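Local coordinates for protein probable thiamine pyrophosphokinase (Staphylococcus saprophyticus, PDB 3L8M) that probably transfers a pyrophosphate group from ATP to thiamine, giving thiamine diphosphate, as expected of a thiamine pyrophosphokinase, at residues M1-C7 / Y90-Y96; A109-L113 / N124-I128; H24-D29 / I40-V46; C7-P13 / Y96-G101. One frame throughout, in Å; residues are numbered along the deposited sequence.

Interaction 1. Residues M1-C7 / Y90-Y96. With NA (sodium ion), chain C.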
# COMPACT_ATOMS: atom_id res chain seq x y z
N MSE A 1 3.46 3.10 12.85
CA MSE A 1 2.45 2.17 12.28
C MSE A 1 1.18 2.31 13.12
O MSE A 1 1.24 2.25 14.34
CB MSE A 1 2.97 0.73 12.32
CG MSE A 1 2.10 -0.27 11.58
SE MSE A 1 3.05 -1.89 11.15
CE MSE A 1 2.93 -2.77 12.86
N LYS A 2 0.05 2.50 12.45
CA LYS A 2 -1.24 2.70 13.12
C LYS A 2 -2.23 1.54 13.01
O LYS A 2 -2.44 0.98 11.93
CB LYS A 2 -1.88 3.97 12.56
CG LYS A 2 -3.22 4.33 13.18
CD LYS A 2 -3.94 5.34 12.29
CE LYS A 2 -5.33 5.67 12.79
NZ LYS A 2 -6.10 6.38 11.73
N ALA A 3 -2.86 1.19 14.13
CA ALA A 3 -3.85 0.12 14.11
C ALA A 3 -5.19 0.56 14.70
O ALA A 3 -5.24 1.26 15.72
CB ALA A 3 -3.32 -1.10 14.87
N ASN A 4 -6.27 0.17 14.04
CA ASN A 4 -7.63 0.49 14.49
C ASN A 4 -8.27 -0.80 14.95
O ASN A 4 -8.21 -1.80 14.26
CB ASN A 4 -8.48 1.05 13.34
CG ASN A 4 -7.94 2.34 12.79
OD1 ASN A 4 -7.81 3.33 13.52
ND2 ASN A 4 -7.61 2.33 11.50
N LEU A 5 -8.88 -0.77 16.13
CA LEU A 5 -9.56 -1.95 16.66
C LEU A 5 -11.05 -1.72 16.69
O LEU A 5 -11.52 -0.64 17.05
CB LEU A 5 -9.09 -2.27 18.09
CG LEU A 5 -7.80 -3.09 18.23
CD1 LEU A 5 -6.61 -2.28 17.72
CD2 LEU A 5 -7.60 -3.49 19.70
N LEU A 6 -11.81 -2.73 16.28
CA LEU A 6 -13.25 -2.62 16.33
C LEU A 6 -13.76 -3.66 17.33
O LEU A 6 -13.49 -4.85 17.16
CB LEU A 6 -13.86 -2.85 14.95
CG LEU A 6 -15.37 -2.60 14.87
CD1 LEU A 6 -15.67 -1.18 15.36
CD2 LEU A 6 -15.86 -2.79 13.43
N CYS A 7 -14.47 -3.21 18.36
CA CYS A 7 -15.02 -4.11 19.38
C CYS A 7 -16.52 -4.34 19.23
O CYS A 7 -17.09 -5.15 19.94
CB CYS A 7 -14.81 -3.55 20.79
SG CYS A 7 -13.14 -3.14 21.20
N TYR A 90 2.83 -1.87 16.34
CA TYR A 90 1.85 -0.80 16.16
C TYR A 90 2.05 0.19 17.31
O TYR A 90 2.00 -0.18 18.48
CB TYR A 90 0.43 -1.40 16.20
CG TYR A 90 0.04 -2.15 14.93
CD1 TYR A 90 -0.29 -1.46 13.77
CD2 TYR A 90 -0.00 -3.54 14.90
CE1 TYR A 90 -0.65 -2.13 12.60
CE2 TYR A 90 -0.36 -4.23 13.73
CZ TYR A 90 -0.68 -3.51 12.59
OH TYR A 90 -1.03 -4.18 11.44
N ARG A 91 2.30 1.45 16.97
CA ARG A 91 2.55 2.48 17.98
C ARG A 91 1.36 3.37 18.31
O ARG A 91 1.24 3.88 19.43
CB ARG A 91 3.72 3.36 17.55
CG ARG A 91 4.29 4.19 18.68
CD ARG A 91 5.61 3.62 19.18
NE ARG A 91 6.72 3.99 18.30
CZ ARG A 91 7.11 5.25 18.08
NH1 ARG A 91 6.48 6.25 18.67
NH2 ARG A 91 8.14 5.50 17.28
N ASN A 92 0.49 3.59 17.33
CA ASN A 92 -0.69 4.41 17.51
C ASN A 92 -1.88 3.48 17.39
O ASN A 92 -2.09 2.88 16.34
CB ASN A 92 -0.77 5.50 16.44
CG ASN A 92 0.37 6.50 16.54
OD1 ASN A 92 0.55 7.17 17.56
ND2 ASN A 92 1.16 6.60 15.47
N ILE A 93 -2.65 3.34 18.47
CA ILE A 93 -3.80 2.46 18.49
C ILE A 93 -5.10 3.21 18.78
O ILE A 93 -5.21 3.90 19.78
CB ILE A 93 -3.65 1.34 19.55
CG1 ILE A 93 -2.25 0.73 19.49
CG2 ILE A 93 -4.71 0.28 19.34
CD1 ILE A 93 -1.82 0.32 18.11
N ASP A 94 -6.08 3.06 17.89
CA ASP A 94 -7.39 3.68 18.06
C ASP A 94 -8.41 2.58 18.28
O ASP A 94 -8.62 1.73 17.40
CB ASP A 94 -7.79 4.48 16.81
CG ASP A 94 -6.97 5.74 16.65
OD1 ASP A 94 -6.18 6.05 17.56
OD2 ASP A 94 -7.14 6.43 15.61
N VAL A 95 -9.03 2.58 19.45
CA VAL A 95 -10.03 1.57 19.77
C VAL A 95 -11.42 2.17 19.58
O VAL A 95 -11.78 3.18 20.20
CB VAL A 95 -9.87 1.05 21.22
CG1 VAL A 95 -10.93 -0.01 21.52
CG2 VAL A 95 -8.46 0.45 21.41
N TYR A 96 -12.20 1.55 18.71
CA TYR A 96 -13.55 2.00 18.42
C TYR A 96 -14.47 0.90 18.91
O TYR A 96 -14.05 -0.25 19.01
CB TYR A 96 -13.74 2.14 16.90
CG TYR A 96 -12.94 3.23 16.26
CD1 TYR A 96 -13.47 4.52 16.11
CD2 TYR A 96 -11.65 3.00 15.80
CE1 TYR A 96 -12.74 5.53 15.51
CE2 TYR A 96 -10.90 4.01 15.19
CZ TYR A 96 -11.46 5.27 15.05
OH TYR A 96 -10.76 6.27 14.42
NA NA C . -3.85 6.82 19.00
O HOH W 1 1.60 5.52 12.95
O HOH W 2 -8.36 5.94 13.32
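Strands 2-6 and 92-96 run parallel, 4.7 Å apart at 16°. The Y90 ring is wedged between M1 and A3. The methyl CE of M1 (a selenomethionine) sits over one face, 3.4 Å from the centroid, with SE at 4.4 Å in a Met-aromatic contact, while A3 CB fills the opposite face at 3.6 Å. On the A3, L5, I93 and V95 face, I93 reaches between two neighbours: its CD1 lies 3.8 Å from A3 CB and its CG2 3.6 Å from L5 CD1. L78 and I82 of helix 77-87 cover L5. Backbone bonds alternate: A3 N to N92 O and D94 N to A3 O (both 2.9 Å), L5 N to D94 O and Y96 N to L5 O (both 2.8 Å). The face of K2, N4, N92 and D94 is largely polar, with L6 packed against Y96. One water fills the hollow between K2 NZ, N4 OD1, D94 OD2 and Y96 OH, while E23 binds both K2 and N4. D94 OD1 holds the sodium ion at 2.9 Å, together with N124 O. The faces thus differ: apolar contacts beneath a helix on one, mainly charge, water and a metal ion on the other.

Interaction 2. Residues A109-L113 / N124-I128. With NA (sodium ion), chain C.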
# COMPACT_ATOMS: atom_id res chain seq x y z
N ALA A 109 -11.83 -1.30 29.50
CA ALA A 109 -11.09 -0.66 28.42
C ALA A 109 -10.26 0.48 29.01
O ALA A 109 -9.15 0.75 28.52
CB ALA A 109 -12.07 -0.15 27.34
N LEU A 110 -10.76 1.15 30.05
CA LEU A 110 -10.01 2.24 30.68
C LEU A 110 -8.81 1.70 31.47
O LEU A 110 -7.75 2.35 31.53
CB LEU A 110 -10.91 3.07 31.61
CG LEU A 110 -12.09 3.82 30.99
CD1 LEU A 110 -12.87 4.50 32.10
CD2 LEU A 110 -11.61 4.85 29.98
N GLN A 111 -8.96 0.52 32.07
CA GLN A 111 -7.85 -0.08 32.80
C GLN A 111 -6.64 -0.30 31.88
O GLN A 111 -5.49 -0.11 32.30
CB GLN A 111 -8.28 -1.40 33.44
CG GLN A 111 -9.31 -1.25 34.55
CD GLN A 111 -9.76 -2.58 35.10
OE1 GLN A 111 -9.69 -3.61 34.42
NE2 GLN A 111 -10.23 -2.58 36.35
N ILE A 112 -6.89 -0.70 30.64
CA ILE A 112 -5.81 -0.95 29.69
C ILE A 112 -4.96 0.30 29.43
O ILE A 112 -3.73 0.24 29.44
CB ILE A 112 -6.35 -1.48 28.35
CG1 ILE A 112 -7.04 -2.83 28.57
CG2 ILE A 112 -5.21 -1.68 27.37
CD1 ILE A 112 -7.83 -3.28 27.38
N LEU A 113 -5.63 1.43 29.20
CA LEU A 113 -4.92 2.68 28.94
C LEU A 113 -4.03 3.04 30.13
O LEU A 113 -3.02 3.72 29.98
CB LEU A 113 -5.92 3.82 28.73
CG LEU A 113 -6.90 3.83 27.55
CD1 LEU A 113 -7.94 4.91 27.81
CD2 LEU A 113 -6.19 4.10 26.24
N ASN A 124 0.72 5.06 21.94
CA ASN A 124 -0.37 6.03 22.04
C ASN A 124 -1.71 5.34 21.83
O ASN A 124 -2.11 5.10 20.70
CB ASN A 124 -0.19 7.12 20.98
CG ASN A 124 -1.33 8.12 20.96
OD1 ASN A 124 -1.59 8.76 19.94
ND2 ASN A 124 -2.01 8.26 22.09
N ILE A 125 -2.39 5.01 22.93
CA ILE A 125 -3.69 4.34 22.86
C ILE A 125 -4.85 5.33 23.11
O ILE A 125 -4.85 6.06 24.09
CB ILE A 125 -3.79 3.22 23.93
CG1 ILE A 125 -2.57 2.31 23.89
CG2 ILE A 125 -5.05 2.40 23.69
CD1 ILE A 125 -2.54 1.35 22.71
N LYS A 126 -5.82 5.35 22.20
CA LYS A 126 -6.99 6.22 22.36
C LYS A 126 -8.29 5.46 22.14
O LYS A 126 -8.39 4.64 21.22
CB LYS A 126 -6.96 7.37 21.36
CG LYS A 126 -5.90 8.41 21.56
CD LYS A 126 -6.04 9.47 20.47
CE LYS A 126 -4.89 10.47 20.53
NZ LYS A 126 -5.00 11.53 19.48
N LEU A 127 -9.28 5.72 22.99
CA LEU A 127 -10.61 5.10 22.87
C LEU A 127 -11.39 6.17 22.12
O LEU A 127 -11.29 7.36 22.46
CB LEU A 127 -11.25 4.86 24.25
CG LEU A 127 -10.44 4.02 25.25
CD1 LEU A 127 -11.15 3.96 26.61
CD2 LEU A 127 -10.23 2.61 24.68
N ILE A 128 -12.14 5.77 21.11
CA ILE A 128 -12.88 6.75 20.32
C ILE A 128 -14.29 6.34 19.94
O ILE A 128 -14.51 5.20 19.58
CB ILE A 128 -12.15 7.06 18.98
CG1 ILE A 128 -10.66 7.36 19.23
CG2 ILE A 128 -12.85 8.20 18.25
CD1 ILE A 128 -9.86 7.56 17.93
NA NA C . -3.85 6.82 19.00
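This is an apolar helix-on-sheet contact within an alpha/beta fold: the last turn of helix 103-113 packs on strand 124-128, the parallel strand to which the chain returns after that helix. Together with strand 92-96 they form a beta-alpha-beta crossover, strand 124-128 lying beside strand 92-96. The segment axes approach to 9.3 Å and run nearly antiparallel, at 159°, which leaves room for one layer of side chains between them. L127 points toward the helix and is met by three residues: its CD1 lies 3.5 Å from L110 CD2 and 3.6 Å from L113 CD1, and its CD2 is 4.3 Å from A109 CB. The backbones are nearer at the L113 end, where the CA atoms of L113 and I125 are 6.4 Å apart, against 8.0 Å for A109 and L127. I112 turns to helix 77-87, touching L78, A79 and I82, so that helix 103-113 packs on its neighbour as well as on the sheet. Strand alternation sends N124 and K126 the other way; K126 forms a salt bridge with E133, and the backbone carbonyl N124 O binds the sodium ion at 3.0 Å, shared with D94. Closest to the strand is L113, which also touches F136: its CD2 fits against I125, 3.2 Å from the carbonyl O and 3.3 Å from CG2 of that residue.

Interaction 3. Residues H24-D29 / I40-V46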
# COMPACT_ATOMS: atom_id res chain seq x y z
N HIS A 24 -4.93 -0.32 8.82
CA HIS A 24 -4.85 -1.64 9.45
C HIS A 24 -5.96 -1.79 10.49
O HIS A 24 -6.06 -1.00 11.43
CB HIS A 24 -3.49 -1.81 10.14
CG HIS A 24 -2.31 -1.59 9.24
ND1 HIS A 24 -1.95 -2.49 8.26
CD2 HIS A 24 -1.42 -0.58 9.18
CE1 HIS A 24 -0.88 -2.04 7.63
NE2 HIS A 24 -0.53 -0.88 8.17
N TRP A 25 -6.82 -2.81 10.31
CA TRP A 25 -7.91 -3.05 11.25
C TRP A 25 -7.80 -4.39 11.96
O TRP A 25 -7.53 -5.42 11.34
CB TRP A 25 -9.27 -2.97 10.56
CG TRP A 25 -9.79 -1.57 10.31
CD1 TRP A 25 -9.61 -0.81 9.18
CD2 TRP A 25 -10.58 -0.78 11.21
NE1 TRP A 25 -10.25 0.41 9.32
CE2 TRP A 25 -10.85 0.45 10.55
CE3 TRP A 25 -11.09 -0.98 12.50
CZ2 TRP A 25 -11.61 1.47 11.15
CZ3 TRP A 25 -11.85 0.04 13.10
CH2 TRP A 25 -12.10 1.25 12.42
N ILE A 26 -8.04 -4.35 13.27
CA ILE A 26 -8.00 -5.52 14.15
C ILE A 26 -9.42 -5.79 14.67
O ILE A 26 -10.10 -4.86 15.12
CB ILE A 26 -7.10 -5.26 15.40
CG1 ILE A 26 -5.74 -4.69 15.00
CG2 ILE A 26 -6.97 -6.55 16.22
CD1 ILE A 26 -4.91 -5.58 14.12
N GLY A 27 -9.87 -7.03 14.63
CA GLY A 27 -11.21 -7.31 15.13
C GLY A 27 -11.24 -7.92 16.54
O GLY A 27 -10.52 -8.88 16.82
N ILE A 28 -12.05 -7.34 17.43
CA ILE A 28 -12.20 -7.84 18.79
C ILE A 28 -13.64 -8.33 18.95
O ILE A 28 -14.59 -7.54 18.85
CB ILE A 28 -11.93 -6.74 19.87
CG1 ILE A 28 -10.56 -6.09 19.66
CG2 ILE A 28 -11.98 -7.37 21.27
CD1 ILE A 28 -9.38 -7.06 19.82
N ASP A 29 -13.80 -9.63 19.19
CA ASP A 29 -15.12 -10.23 19.35
C ASP A 29 -16.03 -9.92 18.16
O ASP A 29 -15.70 -10.26 17.03
CB ASP A 29 -15.76 -9.75 20.65
CG ASP A 29 -14.86 -9.97 21.85
OD1 ASP A 29 -14.36 -11.11 21.99
OD2 ASP A 29 -14.64 -9.02 22.63
N ILE A 40 -13.76 -5.80 4.74
CA ILE A 40 -12.47 -5.43 5.26
C ILE A 40 -11.80 -6.66 5.89
O ILE A 40 -12.42 -7.36 6.70
CB ILE A 40 -12.60 -4.31 6.31
CG1 ILE A 40 -13.00 -3.00 5.62
CG2 ILE A 40 -11.27 -4.12 7.07
CD1 ILE A 40 -13.11 -1.80 6.58
N THR A 41 -10.55 -6.93 5.50
CA THR A 41 -9.82 -8.07 6.05
C THR A 41 -8.99 -7.64 7.25
O THR A 41 -8.05 -6.87 7.13
CB THR A 41 -8.87 -8.70 5.01
OG1 THR A 41 -9.62 -9.15 3.87
CG2 THR A 41 -8.12 -9.89 5.62
N PRO A 42 -9.34 -8.14 8.44
CA PRO A 42 -8.61 -7.80 9.66
C PRO A 42 -7.19 -8.39 9.64
O PRO A 42 -7.00 -9.51 9.19
CB PRO A 42 -9.46 -8.45 10.76
CG PRO A 42 -10.82 -8.57 10.14
CD PRO A 42 -10.51 -8.99 8.74
N GLN A 43 -6.21 -7.61 10.10
CA GLN A 43 -4.83 -8.08 10.19
C GLN A 43 -4.86 -9.34 11.08
O GLN A 43 -4.08 -10.27 10.89
CB GLN A 43 -3.96 -7.01 10.86
CG GLN A 43 -3.89 -5.67 10.13
CD GLN A 43 -3.21 -5.79 8.78
OE1 GLN A 43 -2.16 -6.42 8.66
NE2 GLN A 43 -3.81 -5.18 7.76
N PHE A 44 -5.75 -9.33 12.07
CA PHE A 44 -5.93 -10.44 12.99
C PHE A 44 -7.10 -10.15 13.93
O PHE A 44 -7.50 -9.00 14.08
CB PHE A 44 -4.65 -10.72 13.79
CG PHE A 44 -4.28 -9.66 14.78
CD1 PHE A 44 -4.92 -9.60 16.02
CD2 PHE A 44 -3.26 -8.76 14.51
CE1 PHE A 44 -4.55 -8.66 16.97
CE2 PHE A 44 -2.87 -7.81 15.46
CZ PHE A 44 -3.52 -7.76 16.69
N ALA A 45 -7.64 -11.18 14.56
CA ALA A 45 -8.77 -10.98 15.45
C ALA A 45 -8.68 -11.84 16.70
O ALA A 45 -8.11 -12.93 16.69
CB ALA A 45 -10.06 -11.29 14.71
N VAL A 46 -9.27 -11.34 17.79
CA VAL A 46 -9.31 -12.04 19.06
C VAL A 46 -10.78 -12.17 19.41
O VAL A 46 -11.56 -11.24 19.16
CB VAL A 46 -8.61 -11.24 20.18
CG1 VAL A 46 -8.62 -12.03 21.47
CG2 VAL A 46 -7.19 -10.88 19.78
O HOH W 3 -6.90 -4.54 7.89
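Strands 24-28 and 44-46 run parallel, their axes 4.8 Å apart at 21°. The backbone ladder starts with Q43 N to W25 O (2.8 Å) and continues through G27 N to F44 O (3.1 Å), V46 N to G27 O (2.9 Å) and D29 N to V46 O (2.8 Å). G27 and A45 are the tightest pair, with CA atoms 4.4 Å apart. Near the start of the pairing, a water joins W25 N, T41 O and Q43 NE2. Side chains fill both faces. I26 CD1 lies over the F44 ring in a CH-pi contact, 3.7 Å from the centroid, and I28 CD1 approaches V46 CB at 4.3 Å; Q84 and D77 of helix 77-87 lie against this face. On the other, W25 CB meets I40 CG2 at 4.2 Å, while W25 and P42 both touch L35 of helix 30-37. W25 NE1 is satisfied by H20 O. F44 also has a cation-pi partner in R88 and packs on M1 of a neighbouring subunit. Helix 30-37 connects the two strands, so this is a classical beta-alpha-beta crossover at the edge of the chain's large sheet, in the part of the sequence that matches the thiamine pyrophosphokinase catalytic domain.

Interaction 4. Residues C7-P13 / Y96-G101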
# COMPACT_ATOMS: atom_id res chain seq x y z
N CYS A 7 -14.47 -3.21 18.36
CA CYS A 7 -15.02 -4.11 19.38
C CYS A 7 -16.52 -4.34 19.23
O CYS A 7 -17.09 -5.15 19.94
CB CYS A 7 -14.81 -3.55 20.79
SG CYS A 7 -13.14 -3.14 21.20
N GLY A 8 -17.16 -3.61 18.31
CA GLY A 8 -18.59 -3.76 18.12
C GLY A 8 -19.15 -2.60 17.31
O GLY A 8 -18.37 -1.81 16.78
N ASN A 9 -20.48 -2.47 17.24
CA ASN A 9 -21.09 -1.40 16.45
C ASN A 9 -21.81 -0.27 17.20
O ASN A 9 -22.61 0.45 16.61
CB ASN A 9 -22.05 -2.02 15.43
CG ASN A 9 -23.24 -2.70 16.07
OD1 ASN A 9 -23.15 -3.20 17.20
ND2 ASN A 9 -24.35 -2.75 15.35
N ARG A 10 -21.52 -0.10 18.49
CA ARG A 10 -22.16 0.96 19.28
C ARG A 10 -21.39 2.28 19.27
O ARG A 10 -20.18 2.30 19.49
CB ARG A 10 -22.35 0.53 20.73
CG ARG A 10 -23.45 -0.47 20.99
CD ARG A 10 -23.43 -0.91 22.44
NE ARG A 10 -24.37 -1.99 22.69
CZ ARG A 10 -25.69 -1.84 22.73
NH1 ARG A 10 -26.22 -0.63 22.56
NH2 ARG A 10 -26.47 -2.89 22.91
N ASN A 11 -22.11 3.37 19.02
CA ASN A 11 -21.57 4.73 19.01
C ASN A 11 -20.38 4.95 18.07
O ASN A 11 -19.58 5.86 18.28
CB ASN A 11 -21.17 5.13 20.43
CG ASN A 11 -22.31 4.95 21.42
OD1 ASN A 11 -23.45 5.29 21.14
ND2 ASN A 11 -21.99 4.42 22.60
N LEU A 12 -20.28 4.13 17.04
CA LEU A 12 -19.17 4.27 16.09
C LEU A 12 -19.30 5.55 15.30
O LEU A 12 -20.40 5.95 14.93
CB LEU A 12 -19.15 3.11 15.11
CG LEU A 12 -18.91 1.73 15.73
CD1 LEU A 12 -18.65 0.74 14.61
CD2 LEU A 12 -17.72 1.79 16.69
N PRO A 13 -18.17 6.24 15.05
CA PRO A 13 -18.26 7.48 14.27
C PRO A 13 -18.83 7.05 12.92
O PRO A 13 -18.42 6.03 12.36
CB PRO A 13 -16.80 7.93 14.19
CG PRO A 13 -16.23 7.45 15.52
CD PRO A 13 -16.82 6.06 15.62
N TYR A 96 -12.20 1.55 18.71
CA TYR A 96 -13.55 2.00 18.42
C TYR A 96 -14.47 0.90 18.91
O TYR A 96 -14.05 -0.25 19.01
CB TYR A 96 -13.74 2.14 16.90
CG TYR A 96 -12.94 3.23 16.26
CD1 TYR A 96 -13.47 4.52 16.11
CD2 TYR A 96 -11.65 3.00 15.80
CE1 TYR A 96 -12.74 5.53 15.51
CE2 TYR A 96 -10.90 4.01 15.19
CZ TYR A 96 -11.46 5.27 15.05
OH TYR A 96 -10.76 6.27 14.42
N GLY A 97 -15.72 1.26 19.20
CA GLY A 97 -16.69 0.27 19.64
C GLY A 97 -16.66 -0.14 21.10
O GLY A 97 -17.40 -1.05 21.49
N ALA A 98 -15.83 0.51 21.91
CA ALA A 98 -15.73 0.15 23.32
C ALA A 98 -16.61 0.93 24.31
O ALA A 98 -16.44 0.77 25.52
CB ALA A 98 -14.26 0.23 23.77
N THR A 99 -17.54 1.76 23.82
CA THR A 99 -18.42 2.54 24.70
C THR A 99 -19.88 2.11 24.55
O THR A 99 -20.24 1.43 23.59
CB THR A 99 -18.34 4.09 24.43
OG1 THR A 99 -19.08 4.42 23.25
CG2 THR A 99 -16.89 4.54 24.24
N GLY A 100 -20.72 2.51 25.50
CA GLY A 100 -22.13 2.15 25.47
C GLY A 100 -22.38 0.74 26.00
O GLY A 100 -21.44 0.06 26.42
N GLY A 101 -23.64 0.31 26.00
CA GLY A 101 -23.97 -1.04 26.46
C GLY A 101 -23.56 -1.38 27.89
O GLY A 101 -23.83 -0.62 28.81
O HOH W 4 -18.10 2.82 20.89
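Two loops meet at the C-terminal ends of adjacent parallel strands of the alpha/beta sheet: residues 7-13 come after strand 2-6, while residues 96-101 lead from strand 92-96 toward helix 103-113. The strand pairing ends at C7 N to Y96 O (3.1 Å). Beyond it, G97 takes phi/psi 81/6; a CB there would clash with G8 N at 2.7 Å, so the bare glycine lets the loops close up. L12, with chi1 m and chi2 t, fills the space beside it: its CD2 lies 3.3 Å from G97 N and 4.0 Å from Y96 CB. The m rotamer of Y96 presents its ring edge to P13, CD1 to CD at 3.7 Å. Chi1 m and chi2 t bring R10 CD to 3.8 Å from G101 N; with chi3 t and chi4 at -73° the guanidinium has G101 CA over one face. G100 and G101 also have positive phi, and a CB on G100 would strike N11 ND2. A water accepts from T99 N (3.2 Å) and donates to R10 O (2.6 Å), linking the two backbones. T99 is held from a second direction, its OG1 also bonding D129. N11 has a positive phi of 55°, and with chi1 m its side chain turns toward T99, where ND2 donates to OG1 at 3.0 Å.

From the N terminus, strand 2-6 pairs on one side with strand 24-28 and on the other, more than 80 residues on, with strand 92-96. Strand 24-28 itself pairs with 44-46 across helix 30-37, a short loop closed by interaction 3. This lies wholly within the long loops that interactions 1 and 4 close when the chain reaches 90-101. Those two cross, sharing C7 and Y96, so strand pairing passes into loop contact. Interaction 2 follows in series, closing the short excursion from helix 103-113 to strand 124-128. Strands 44-46, 24-28, 2-6, 92-96 and 124-128 thus become one parallel region, with interactions 1 and 2 meeting at the sodium ion; the centres of interactions 2 and 3 are about 17 Å apart.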